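Oxygen-independent coproporphyrinogen III oxidase (Escherichia coli, PDB 1OLT) catalyses the anaerobic oxidative decarboxylation of two propionate groups of coproporphyrinogen III to vinyl groups, giving protoporphyrinogen IX in heme biosynthesis. Local coordinates at residues Q316-A328 with I332-Y346. Sequence-based numbering, arbitrary orientation.
Sequences QGDTDLLGMGVSA and IGDCYAQNQKELKQY. With SAM (S-adenosylmethionine), chain D.
A type II beta turn, G325 to A328, follows strand 320-324, which pairs in parallel with strand 53-62 of the radical SAM core, and packs on strand 335-339 and the helix start at L343 to Y346. L321, S327 and A328 line the pocket of one of the two bound S-adenosylmethionine molecules; S327 O lies 3.6 Å from its adenine C2. Four hydrogen bonds tie the turn to the second segment. N339 ND2 donates to G325 O at 2.9 Å, with that oxygen in the plane of the N339 amide. A328 N reaches G325 O from the opposite face of the carbonyl, within the turn. N339 N bonds to A328 O, and S327 N to Q340 O. The Q338 chain runs extended, CG anti to the backbone N (chi1 -167°), and brings NE2 to S327 O at 2.9 Å. Q338 OE1 bonds to R359.

Y346 CE1 lies 3.5 Å from G325 C, and V326 N sits over one ring face. Y346 OH is hydrogen-bonded to E92 of helix 80-96, whose carboxylate also bonds G325 N and N339 ND2. With an alanine here in place of the tyrosine, the G325-V326 backbone is likely to lose its ring cover, and E92 one of its hydrogen-bond partners. V326 CB meets L343 CD1 at 4.1 Å.

At the far end, I332 CD1 lies beside L322 CD1, 4.2 Å away. The D320 and I332 side chains cross at about a right angle, with D320 CG 3.9 Å from I332 CG2; D320 OD2 forms a salt bridge with R103. G333 N donates to D320 OD1 at 3.2 Å, nearly straight (169°), from above the carboxylate plane.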
ATOM      1  N   GLN A 316       1.230  13.356  -0.357  1.00 29.66           N
ATOM      2  CA  GLN A 316       0.454  13.937  -1.457  1.00 30.80           C
ATOM      3  C   GLN A 316      -1.026  13.538  -1.396  1.00 31.13           C
ATOM      4  O   GLN A 316      -1.430  12.430  -1.867  1.00 31.68           O
ATOM      5  CB  GLN A 316       1.056  13.463  -2.779  1.00 30.85           C
ATOM      6  CG  GLN A 316       2.562  13.828  -2.909  1.00 32.87           C
ATOM      7  CD  GLN A 316       3.131  13.578  -4.327  1.00 35.58           C
ATOM      8  OE1 GLN A 316       2.381  13.658  -5.350  1.00 37.71           O
ATOM      9  NE2 GLN A 316       4.439  13.296  -4.400  1.00 32.99           N
ATOM     10  N   GLY A 317      -1.828  14.426  -0.822  1.00 30.80           N
ATOM     11  CA  GLY A 317      -3.272  14.259  -0.801  1.00 30.72           C
ATOM     12  C   GLY A 317      -3.939  15.080  -1.886  1.00 30.26           C
ATOM     13  O   GLY A 317      -3.333  15.976  -2.482  1.00 31.38           O
ATOM     14  N   ASP A 318      -5.220  14.808  -2.099  1.00 29.22           N
ATOM     15  CA  ASP A 318      -6.016  15.458  -3.160  1.00 27.97           C
ATOM     16  C   ASP A 318      -5.307  15.318  -4.521  1.00 25.21           C
ATOM     17  O   ASP A 318      -5.131  16.300  -5.229  1.00 24.29           O
ATOM     18  CB  ASP A 318      -6.356  16.958  -2.862  1.00 28.77           C
ATOM     19  CG  ASP A 318      -7.506  17.149  -1.792  1.00 32.22           C
ATOM     20  OD1 ASP A 318      -8.246  16.187  -1.444  1.00 36.50           O
ATOM     21  OD2 ASP A 318      -7.710  18.254  -1.240  1.00 33.80           O
ATOM     22  N   THR A 319      -4.889  14.094  -4.864  1.00 22.23           N
ATOM     23  CA  THR A 319      -4.511  13.776  -6.222  1.00 20.77           C
ATOM     24  C   THR A 319      -5.546  12.825  -6.836  1.00 18.74           C
ATOM     25  O   THR A 319      -6.197  12.075  -6.133  1.00 16.44           O
ATOM     26  CB  THR A 319      -3.091  13.125  -6.318  1.00 21.86           C
ATOM     27  OG1 THR A 319      -3.113  11.815  -5.722  1.00 22.56           O
ATOM     28  CG2 THR A 319      -2.089  13.925  -5.505  1.00 23.14           C
ATOM     29  N   ASP A 320      -5.680  12.867  -8.163  1.00 16.20           N
ATOM     30  CA  ASP A 320      -6.374  11.823  -8.849  1.00 15.26           C
ATOM     31  C   ASP A 320      -5.310  10.760  -9.149  1.00 14.24           C
ATOM     32  O   ASP A 320      -4.184  11.106  -9.536  1.00 13.60           O
ATOM     33  CB  ASP A 320      -6.973  12.322 -10.143  1.00 15.61           C
ATOM     34  CG  ASP A 320      -8.219  13.131  -9.954  1.00 15.80           C
ATOM     35  OD1 ASP A 320      -8.934  12.935  -8.967  1.00 16.00           O
ATOM     36  OD2 ASP A 320      -8.574  14.006 -10.787  1.00 17.56           O
ATOM     37  N   LEU A 321      -5.675   9.490  -8.999  1.00 12.51           N
ATOM     38  CA  LEU A 321      -4.757   8.370  -9.166  1.00 12.89           C
ATOM     39  C   LEU A 321      -5.268   7.523 -10.317  1.00 12.18           C
ATOM     40  O   LEU A 321      -6.394   7.015 -10.265  1.00 11.84           O
ATOM     41  CB  LEU A 321      -4.744   7.518  -7.908  1.00 13.91           C
ATOM     42  CG  LEU A 321      -4.203   6.084  -8.086  1.00 17.49           C
ATOM     43  CD1 LEU A 321      -2.794   6.236  -8.012  1.00 19.57           C
ATOM     44  CD2 LEU A 321      -4.760   5.100  -6.980  1.00 20.85           C
ATOM     45  N   LEU A 322      -4.468   7.425 -11.369  1.00 11.34           N
ATOM     46  CA  LEU A 322      -4.771   6.571 -12.488  1.00 11.55           C
ATOM     47  C   LEU A 322      -3.957   5.297 -12.400  1.00 11.05           C
ATOM     48  O   LEU A 322      -2.712   5.313 -12.384  1.00 10.70           O
ATOM     49  CB  LEU A 322      -4.459   7.264 -13.824  1.00 10.85           C
ATOM     50  CG  LEU A 322      -4.685   6.411 -15.045  1.00 12.66           C
ATOM     51  CD1 LEU A 322      -6.169   6.052 -15.281  1.00 13.05           C
ATOM     52  CD2 LEU A 322      -4.075   7.092 -16.320  1.00 14.62           C
ATOM     53  N   GLY A 323      -4.659   4.186 -12.430  1.00 11.70           N
ATOM     54  CA  GLY A 323      -4.054   2.898 -12.295  1.00 12.27           C
ATOM     55  C   GLY A 323      -4.111   2.196 -13.647  1.00 12.11           C
ATOM     56  O   GLY A 323      -5.184   2.121 -14.289  1.00 12.13           O
ATOM     57  N   MET A 324      -2.964   1.699 -14.093  0.50 12.34           N
ATOM     58  CA  MET A 324      -2.845   1.019 -15.416  0.50 12.38           C
ATOM     59  C   MET A 324      -2.338  -0.394 -15.189  0.50 12.10           C
ATOM     60  O   MET A 324      -1.614  -0.651 -14.220  0.50 13.00           O
ATOM     61  CB  MET A 324      -1.854   1.765 -16.296  0.50 12.71           C
ATOM     62  CG  MET A 324      -2.336   3.107 -16.869  0.50 14.97           C
ATOM     63  SD  MET A 324      -0.918   4.244 -17.173  0.50 14.82           S
ATOM     64  CE  MET A 324      -0.751   4.955 -15.545  0.50 17.25           C
ATOM     65  N   GLY A 325      -2.716  -1.320 -16.062  1.00 11.89           N
ATOM     66  CA  GLY A 325      -2.305  -2.705 -15.987  1.00 12.29           C
ATOM     67  C   GLY A 325      -3.346  -3.604 -15.277  1.00 11.33           C
ATOM     68  O   GLY A 325      -4.380  -3.146 -14.741  1.00 10.82           O
ATOM     69  N   VAL A 326      -3.114  -4.890 -15.343  1.00 12.41           N
ATOM     70  CA  VAL A 326      -4.035  -5.859 -14.804  1.00 12.51           C
ATOM     71  C   VAL A 326      -4.240  -5.614 -13.280  1.00 12.44           C
ATOM     72  O   VAL A 326      -3.284  -5.427 -12.564  1.00 14.36           O
ATOM     73  CB  VAL A 326      -3.517  -7.346 -15.096  1.00 13.27           C
ATOM     74  CG1 VAL A 326      -2.262  -7.691 -14.315  1.00 13.98           C
ATOM     75  CG2 VAL A 326      -4.571  -8.319 -14.757  1.00 13.43           C
ATOM     76  N   SER A 327      -5.503  -5.605 -12.836  1.00 13.12           N
ATOM     77  CA  SER A 327      -5.960  -5.371 -11.474  1.00 12.45           C
ATOM     78  C   SER A 327      -5.843  -3.939 -10.969  1.00 13.51           C
ATOM     79  O   SER A 327      -6.320  -3.670  -9.882  1.00 12.44           O
ATOM     80  CB  SER A 327      -5.301  -6.295 -10.459  1.00 13.82           C
ATOM     81  OG  SER A 327      -4.004  -5.839 -10.040  1.00 13.40           O
ATOM     82  N   ALA A 328      -5.283  -3.022 -11.771  1.00 12.72           N
ATOM     83  CA  ALA A 328      -5.000  -1.685 -11.288  1.00 12.69           C
ATOM     84  C   ALA A 328      -6.243  -0.919 -10.930  1.00 12.32           C
ATOM     85  O   ALA A 328      -7.203  -0.867 -11.683  1.00 11.19           O
ATOM     86  CB  ALA A 328      -4.146  -0.904 -12.242  1.00 12.88           C
ATOM     87  N   ILE A 332     -10.323   8.525  -8.807  1.00 13.17           N
ATOM     88  CA  ILE A 332     -10.424   9.714  -9.614  1.00 13.56           C
ATOM     89  C   ILE A 332     -11.794  10.382  -9.396  1.00 13.08           C
ATOM     90  O   ILE A 332     -12.808   9.747  -9.518  1.00 12.70           O
ATOM     91  CB  ILE A 332     -10.254   9.366 -11.127  1.00 12.86           C
ATOM     92  CG1 ILE A 332      -8.861   8.738 -11.408  1.00 14.54           C
ATOM     93  CG2 ILE A 332     -10.386  10.604 -11.971  1.00 12.95           C
ATOM     94  CD1 ILE A 332      -8.724   8.286 -12.821  1.00 17.43           C
ATOM     95  N   GLY A 333     -11.809  11.655  -9.170  1.00 12.82           N
ATOM     96  CA  GLY A 333     -13.073  12.410  -9.141  1.00 13.84           C
ATOM     97  C   GLY A 333     -14.209  11.824  -8.267  1.00 13.89           C
ATOM     98  O   GLY A 333     -15.291  11.595  -8.758  1.00 12.79           O
ATOM     99  N   ASP A 334     -13.876  11.484  -7.033  1.00 15.22           N
ATOM    100  CA  ASP A 334     -14.755  10.756  -6.123  1.00 15.31           C
ATOM    101  C   ASP A 334     -15.345   9.428  -6.680  1.00 15.83           C
ATOM    102  O   ASP A 334     -16.496   9.075  -6.379  1.00 14.32           O
ATOM    103  CB  ASP A 334     -15.843  11.678  -5.551  1.00 16.98           C
ATOM    104  CG  ASP A 334     -15.251  13.006  -5.009  1.00 16.98           C
ATOM    105  OD1 ASP A 334     -14.301  13.040  -4.178  1.00 21.83           O
ATOM    106  OD2 ASP A 334     -15.594  14.043  -5.475  1.00 19.49           O
ATOM    107  N   CYS A 335     -14.532   8.700  -7.470  1.00 15.55           N
ATOM    108  CA  CYS A 335     -14.888   7.361  -7.908  1.00 16.91           C
ATOM    109  C   CYS A 335     -13.705   6.431  -7.742  1.00 15.49           C
ATOM    110  O   CYS A 335     -12.572   6.868  -7.710  1.00 15.88           O
ATOM    111  CB  CYS A 335     -15.344   7.304  -9.383  1.00 17.11           C
ATOM    112  SG  CYS A 335     -16.727   8.336  -9.788  1.00 25.87           S
ATOM    113  N   TYR A 336     -13.974   5.148  -7.558  0.80 15.20           N
ATOM    114  CA  TYR A 336     -12.972   4.114  -7.677  0.80 15.13           C
ATOM    115  C   TYR A 336     -13.333   3.263  -8.913  0.80 14.44           C
ATOM    116  O   TYR A 336     -14.481   2.994  -9.170  0.80 13.27           O
ATOM    117  CB  TYR A 336     -12.859   3.231  -6.418  0.80 15.51           C
ATOM    118  CG  TYR A 336     -12.664   3.981  -5.098  0.80 19.90           C
ATOM    119  CD1 TYR A 336     -12.022   5.227  -5.057  0.80 25.03           C
ATOM    120  CD2 TYR A 336     -13.120   3.451  -3.883  0.80 21.07           C
ATOM    121  CE1 TYR A 336     -11.836   5.924  -3.859  0.80 23.86           C
ATOM    122  CE2 TYR A 336     -12.951   4.154  -2.664  0.80 22.23           C
ATOM    123  CZ  TYR A 336     -12.295   5.390  -2.664  0.80 23.18           C
ATOM    124  OH  TYR A 336     -12.126   6.125  -1.497  0.80 18.56           O
ATOM    125  N   ALA A 337     -12.317   2.841  -9.660  1.00 14.27           N
ATOM    126  CA  ALA A 337     -12.480   2.036 -10.855  1.00 13.62           C
ATOM    127  C   ALA A 337     -11.333   1.058 -10.935  1.00 13.22           C
ATOM    128  O   ALA A 337     -10.180   1.420 -10.726  1.00 14.19           O
ATOM    129  CB  ALA A 337     -12.490   2.965 -12.078  1.00 14.19           C
ATOM    130  N   GLN A 338     -11.622  -0.170 -11.301  1.00 11.89           N
ATOM    131  CA  GLN A 338     -10.583  -1.186 -11.360  1.00 11.10           C
ATOM    132  C   GLN A 338     -10.588  -1.862 -12.702  1.00 10.44           C
ATOM    133  O   GLN A 338     -11.649  -2.179 -13.244  1.00 11.26           O
ATOM    134  CB  GLN A 338     -10.792  -2.294 -10.308  1.00 10.68           C
ATOM    135  CG  GLN A 338      -9.628  -3.207 -10.106  1.00 12.09           C
ATOM    136  CD  GLN A 338      -9.771  -4.199  -8.934  1.00 16.44           C
ATOM    137  OE1 GLN A 338     -10.880  -4.501  -8.524  1.00 15.45           O
ATOM    138  NE2 GLN A 338      -8.629  -4.691  -8.409  1.00 15.93           N
ATOM    139  N   ASN A 339      -9.397  -2.092 -13.201  1.00 11.24           N
ATOM    140  CA  ASN A 339      -9.178  -2.934 -14.369  1.00 12.73           C
ATOM    141  C   ASN A 339      -9.430  -4.416 -14.081  1.00 12.50           C
ATOM    142  O   ASN A 339      -9.287  -4.898 -12.933  1.00 12.67           O
ATOM    143  CB  ASN A 339      -7.734  -2.769 -14.845  1.00 11.64           C
ATOM    144  CG  ASN A 339      -7.498  -1.488 -15.627  1.00 10.86           C
ATOM    145  OD1 ASN A 339      -8.452  -0.817 -16.107  1.00 11.51           O
ATOM    146  ND2 ASN A 339      -6.172  -1.140 -15.811  1.00  9.89           N
ATOM    147  N   GLN A 340      -9.825  -5.138 -15.114  1.00 13.44           N
ATOM    148  CA  GLN A 340      -9.810  -6.612 -15.161  1.00 13.25           C
ATOM    149  C   GLN A 340      -8.646  -7.167 -14.347  1.00 13.39           C
ATOM    150  O   GLN A 340      -7.506  -6.766 -14.532  1.00 12.96           O
ATOM    151  CB  GLN A 340      -9.723  -7.085 -16.640  1.00 13.50           C
ATOM    152  CG  GLN A 340     -10.891  -6.670 -17.540  1.00 11.99           C
ATOM    153  CD  GLN A 340     -12.219  -7.314 -17.236  1.00 14.40           C
ATOM    154  OE1 GLN A 340     -12.306  -8.274 -16.469  1.00 13.40           O
ATOM    155  NE2 GLN A 340     -13.287  -6.744 -17.802  1.00 12.82           N
ATOM    156  N   LYS A 341      -8.950  -8.116 -13.473  0.50 14.39           N
ATOM    157  CA  LYS A 341      -7.954  -8.771 -12.668  0.50 15.50           C
ATOM    158  C   LYS A 341      -7.375 -10.046 -13.269  0.50 15.48           C
ATOM    159  O   LYS A 341      -6.388 -10.540 -12.795  0.50 15.34           O
ATOM    160  CB  LYS A 341      -8.470  -9.028 -11.228  0.50 16.17           C
ATOM    161  CG  LYS A 341      -9.472 -10.130 -11.040  0.50 18.48           C
ATOM    162  CD  LYS A 341     -10.121 -10.066  -9.594  0.50 22.63           C
ATOM    163  CE  LYS A 341      -9.088 -10.257  -8.464  0.50 24.08           C
ATOM    164  NZ  LYS A 341      -9.553  -9.669  -7.147  0.50 26.50           N
ATOM    165  N   GLU A 342      -7.948 -10.572 -14.300  0.80 15.98           N
ATOM    166  CA  GLU A 342      -7.334 -11.734 -14.938  0.80 17.78           C
ATOM    167  C   GLU A 342      -6.711 -11.242 -16.202  0.80 17.38           C
ATOM    168  O   GLU A 342      -7.334 -10.526 -16.983  0.80 15.57           O
ATOM    169  CB  GLU A 342      -8.364 -12.762 -15.290  0.80 19.13           C
ATOM    170  CG  GLU A 342      -9.446 -12.781 -14.278  0.80 25.94           C
ATOM    171  CD  GLU A 342      -9.561 -14.062 -13.622  0.80 33.40           C
ATOM    172  OE1 GLU A 342      -8.843 -14.248 -12.579  0.80 37.77           O
ATOM    173  OE2 GLU A 342     -10.399 -14.841 -14.157  0.80 39.38           O
ATOM    174  N   LEU A 343      -5.512 -11.706 -16.423  1.00 16.75           N
ATOM    175  CA  LEU A 343      -4.747 -11.247 -17.508  1.00 17.17           C
ATOM    176  C   LEU A 343      -5.362 -11.441 -18.874  1.00 17.06           C
ATOM    177  O   LEU A 343      -5.294 -10.523 -19.690  1.00 14.63           O
ATOM    178  CB  LEU A 343      -3.332 -11.860 -17.433  1.00 16.99           C
ATOM    179  CG  LEU A 343      -2.328 -11.247 -18.381  1.00 16.81           C
ATOM    180  CD1 LEU A 343      -2.143  -9.772 -18.071  1.00 16.83           C
ATOM    181  CD2 LEU A 343      -1.002 -11.963 -18.255  1.00 19.82           C
ATOM    182  N   LYS A 344      -6.001 -12.603 -19.099  1.00 16.86           N
ATOM    183  CA  LYS A 344      -6.570 -12.883 -20.385  1.00 17.86           C
ATOM    184  C   LYS A 344      -7.713 -11.895 -20.655  1.00 16.50           C
ATOM    185  O   LYS A 344      -7.864 -11.413 -21.786  1.00 13.53           O
ATOM    186  CB  LYS A 344      -7.114 -14.304 -20.456  1.00 19.90           C
ATOM    187  CG  LYS A 344      -7.813 -14.618 -21.761  1.00 24.41           C
ATOM    188  CD  LYS A 344      -8.334 -16.099 -21.672  1.00 32.91           C
ATOM    189  CE  LYS A 344      -9.117 -16.524 -22.927  1.00 37.17           C
ATOM    190  NZ  LYS A 344      -8.256 -17.487 -23.762  1.00 42.34           N
ATOM    191  N   GLN A 345      -8.444 -11.441 -19.661  0.80 15.44           N
ATOM    192  CA  GLN A 345      -9.595 -10.482 -20.025  0.80 15.43           C
ATOM    193  C   GLN A 345      -9.005  -9.019 -20.028  0.80 14.14           C
ATOM    194  O   GLN A 345      -9.533  -8.158 -20.744  0.80 13.82           O
ATOM    195  CB  GLN A 345     -10.883 -10.549 -19.058  0.80 16.65           C
ATOM    196  CG  GLN A 345     -11.521 -12.031 -18.926  0.80 22.77           C
ATOM    197  CD  GLN A 345     -12.156 -12.418 -20.186  0.80 29.67           C
ATOM    198  OE1 GLN A 345     -11.857 -13.483 -20.740  0.80 39.01           O
ATOM    199  NE2 GLN A 345     -13.022 -11.551 -20.693  0.80 35.59           N
ATOM    200  N   TYR A 346      -7.953  -8.745 -19.232  1.00 13.27           N
ATOM    201  CA  TYR A 346      -7.285  -7.492 -19.417  1.00 13.78           C
ATOM    202  C   TYR A 346      -6.830  -7.355 -20.898  1.00 13.62           C
ATOM    203  O   TYR A 346      -7.133  -6.389 -21.545  1.00 14.13           O
ATOM    204  CB  TYR A 346      -6.095  -7.417 -18.421  1.00 13.04           C
ATOM    205  CG  TYR A 346      -5.180  -6.234 -18.685  1.00 13.01           C
ATOM    206  CD1 TYR A 346      -5.499  -4.960 -18.223  1.00 13.59           C
ATOM    207  CD2 TYR A 346      -4.015  -6.373 -19.396  1.00 12.76           C
ATOM    208  CE1 TYR A 346      -4.684  -3.867 -18.511  1.00 14.03           C
ATOM    209  CE2 TYR A 346      -3.210  -5.272 -19.700  1.00 11.08           C
ATOM    210  CZ  TYR A 346      -3.543  -4.032 -19.250  1.00 12.58           C
ATOM    211  OH  TYR A 346      -2.740  -2.945 -19.534  1.00 14.31           O
TER
HETATM  212  N   SAM D 502      -1.618  -5.815  -0.316  0.50 41.71           N
HETATM  213  CA  SAM D 502      -0.596  -6.375   0.589  0.50 42.04           C
HETATM  214  C   SAM D 502      -1.233  -7.120   1.780  0.50 42.53           C
HETATM  215  O   SAM D 502      -1.014  -8.320   2.039  0.50 41.57           O
HETATM  216  OXT SAM D 502      -2.035  -6.581   2.572  0.50 43.94           O
HETATM  217  CB  SAM D 502       0.370  -5.257   1.064  0.50 42.27           C
HETATM  218  CG  SAM D 502       1.281  -4.631  -0.040  0.50 40.26           C
HETATM  219  SD  SAM D 502       0.817  -2.941  -0.548  0.50 38.02           S
HETATM  220  CE  SAM D 502       1.970  -1.922   0.441  0.50 35.01           C
HETATM  221  C5' SAM D 502       1.459  -2.579  -2.226  1.00 32.45           C
HETATM  222  C4' SAM D 502       0.838  -3.486  -3.275  1.00 25.07           C
HETATM  223  O4' SAM D 502      -0.536  -3.139  -3.346  1.00 21.03           O
HETATM  224  C3' SAM D 502       1.378  -3.284  -4.695  1.00 21.84           C
HETATM  225  O3' SAM D 502       2.639  -3.905  -4.869  1.00 20.80           O
HETATM  226  C2' SAM D 502       0.220  -3.832  -5.483  1.00 17.43           C
HETATM  227  O2' SAM D 502       0.206  -5.232  -5.403  1.00 16.27           O
HETATM  228  C1' SAM D 502      -0.987  -3.276  -4.707  1.00 19.93           C
HETATM  229  N9  SAM D 502      -1.406  -1.970  -5.184  1.00 17.77           N
HETATM  230  C8  SAM D 502      -0.901  -0.766  -4.840  1.00 19.91           C
HETATM  231  N7  SAM D 502      -1.581   0.217  -5.553  1.00 18.36           N
HETATM  232  C5  SAM D 502      -2.475  -0.364  -6.309  1.00 18.31           C
HETATM  233  C6  SAM D 502      -3.388   0.125  -7.202  1.00 19.98           C
HETATM  234  N6  SAM D 502      -3.563   1.414  -7.437  1.00 21.89           N
HETATM  235  N1  SAM D 502      -4.157  -0.777  -7.845  1.00 18.39           N
HETATM  236  C2  SAM D 502      -4.037  -2.097  -7.627  1.00 18.22           C
HETATM  237  N3  SAM D 502      -3.130  -2.594  -6.775  1.00 18.34           N
HETATM  238  C4  SAM D 502      -2.367  -1.732  -6.118  1.00 18.77           C